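Local coordinates for protein putative surface-anchored fimbrial subunit (Corynebacterium diphtheriae, PDB 3HR6) that probably forms the shaft of a cell-surface pilus as its major subunit, a chain of tandem Ig-like modules stabilised by isopeptide and disulfide bonds, at residues 309-313 against 356-361. Coordinates in Å, arbitrary orientation, origin at the centre of the assembly. Residues are numbered along the deposited sequence.
Sequences ITIEK and TGQDGK
In the C-terminal Ig-like module, the loop before strand 361-375 passes through a type I β turn and joins strand 302-315 beside the lysine of an intramolecular isopeptide bond. Residues 309-313 are extended; the turn runs from G357 to G360 (G360 N to G357 O, 2.8 Å), and D359 OD1 accepts from K361 N at 2.9 Å, an Asx turn. G360, at phi/psi 85/-4, adopts a conformation suited to glycine, and a CB there would strike K313 O. G360 O accepts a hydrogen bond from K313 N at 2.8 Å. E312 faces K361 as an antiparallel non-hydrogen-bonded pair, CA-CA 4.8 Å, with K361 CA 3.2 Å from I311 O. On their shared face K361 CE lies 3.4 Å from E312 OE2, though the salt bridge of E312 is to K429. On the other, T356 CG2 packs 3.7 Å from K313 CB, beside F328. With chi1 t and chi2 p, K313 turns its NZ away to the covalent link with N432 CG. Such a Lys-Asn cross-link between parallel neighbouring strands is characteristic of CnaB-type Ig-like pilin domains.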
loop_
_atom_site.group_PDB
_atom_site.type_symbol
_atom_site.label_atom_id
_atom_site.label_comp_id
_atom_site.label_asym_id
_atom_site.label_seq_id
_atom_site.Cartn_x
_atom_site.Cartn_y
_atom_site.Cartn_z
ATOM N N ILE A 309 -14.087 13.412 -21.508
ATOM C CA ILE A 309 -14.550 14.463 -22.415
ATOM C C ILE A 309 -15.895 14.008 -22.940
ATOM O O ILE A 309 -16.033 12.899 -23.396
ATOM C CB ILE A 309 -13.572 14.662 -23.577
ATOM C CG1 ILE A 309 -12.258 15.239 -23.055
ATOM C CG2 ILE A 309 -14.162 15.621 -24.607
ATOM C CD1 ILE A 309 -11.140 15.127 -24.061
ATOM N N THR A 310 -16.891 14.867 -22.853
ATOM C CA THR A 310 -18.211 14.576 -23.470
ATOM C C THR A 310 -18.481 15.546 -24.602
ATOM O O THR A 310 -18.518 16.761 -24.399
ATOM C CB THR A 310 -19.377 14.563 -22.461
ATOM O OG1 THR A 310 -19.121 13.569 -21.458
ATOM C CG2 THR A 310 -20.680 14.212 -23.150
ATOM N N ILE A 311 -18.696 15.012 -25.806
ATOM C CA ILE A 311 -18.990 15.812 -26.980
ATOM C C ILE A 311 -20.504 15.860 -27.055
ATOM O O ILE A 311 -21.144 14.818 -26.886
ATOM C CB ILE A 311 -18.385 15.168 -28.289
ATOM C CG1 ILE A 311 -16.859 15.093 -28.232
ATOM C CG2 ILE A 311 -18.798 15.972 -29.547
ATOM C CD1 ILE A 311 -16.242 14.337 -29.424
ATOM N N GLU A 312 -21.072 17.063 -27.216
ATOM C CA GLU A 312 -22.515 17.255 -27.457
ATOM C C GLU A 312 -22.639 17.874 -28.829
ATOM O O GLU A 312 -22.430 19.090 -29.000
ATOM C CB GLU A 312 -23.116 18.166 -26.395
ATOM C CG GLU A 312 -23.021 17.556 -25.047
ATOM C CD GLU A 312 -23.826 18.231 -23.979
ATOM O OE1 GLU A 312 -24.473 19.269 -24.224
ATOM O OE2 GLU A 312 -23.783 17.679 -22.857
ATOM N N LYS A 313 -22.988 17.035 -29.805
ATOM C CA LYS A 313 -22.982 17.430 -31.219
ATOM C C LYS A 313 -24.368 17.825 -31.669
ATOM O O LYS A 313 -25.368 17.203 -31.295
ATOM C CB LYS A 313 -22.495 16.262 -32.087
ATOM C CG LYS A 313 -22.251 16.618 -33.554
ATOM C CD LYS A 313 -20.950 17.349 -33.725
ATOM C CE LYS A 313 -20.629 17.591 -35.186
ATOM N NZ LYS A 313 -21.574 18.414 -35.973
ATOM N N THR A 356 -20.425 10.215 -32.832
ATOM C CA THR A 356 -21.577 10.763 -32.134
ATOM C C THR A 356 -22.812 9.922 -32.358
ATOM O O THR A 356 -23.077 9.391 -33.458
ATOM C CB THR A 356 -21.817 12.240 -32.501
ATOM O OG1 THR A 356 -22.092 12.363 -33.891
ATOM C CG2 THR A 356 -20.607 13.091 -32.176
ATOM N N GLY A 357 -23.625 9.816 -31.315
ATOM C CA GLY A 357 -24.849 9.064 -31.379
ATOM C C GLY A 357 -26.036 9.902 -31.824
ATOM O O GLY A 357 -25.897 11.080 -32.124
ATOM N N GLN A 358 -27.199 9.287 -31.924
ATOM C CA GLN A 358 -28.371 10.021 -32.365
ATOM C C GLN A 358 -28.678 11.217 -31.467
ATOM O O GLN A 358 -29.231 12.219 -31.928
ATOM C CB GLN A 358 -29.560 9.091 -32.470
ATOM C CG GLN A 358 -29.382 8.088 -33.603
ATOM C CD GLN A 358 -30.614 7.285 -33.904
ATOM O OE1 GLN A 358 -31.745 7.691 -33.601
ATOM N NE2 GLN A 358 -30.413 6.143 -34.543
ATOM N N ASP A 359 -28.349 11.097 -30.183
ATOM C CA ASP A 359 -28.575 12.188 -29.234
ATOM C C ASP A 359 -27.452 13.227 -29.261
ATOM O O ASP A 359 -27.457 14.189 -28.481
ATOM C CB ASP A 359 -28.725 11.645 -27.810
ATOM C CG ASP A 359 -27.502 10.891 -27.303
ATOM O OD1 ASP A 359 -26.442 10.701 -27.985
ATOM O OD2 ASP A 359 -27.571 10.457 -26.134
ATOM N N GLY A 360 -26.501 13.042 -30.161
ATOM C CA GLY A 360 -25.366 13.934 -30.258
ATOM C C GLY A 360 -24.197 13.653 -29.340
ATOM O O GLY A 360 -23.185 14.313 -29.444
ATOM N N LYS A 361 -24.302 12.676 -28.451
ATOM C CA LYS A 361 -23.236 12.460 -27.483
ATOM C C LYS A 361 -22.152 11.526 -27.987
ATOM O O LYS A 361 -22.422 10.518 -28.649
ATOM C CB LYS A 361 -23.779 11.927 -26.154
ATOM C CG LYS A 361 -24.831 12.802 -25.503
ATOM C CD LYS A 361 -24.215 13.936 -24.688
ATOM C CE LYS A 361 -25.269 14.877 -24.123
ATOM N NZ LYS A 361 -26.267 14.246 -23.220
#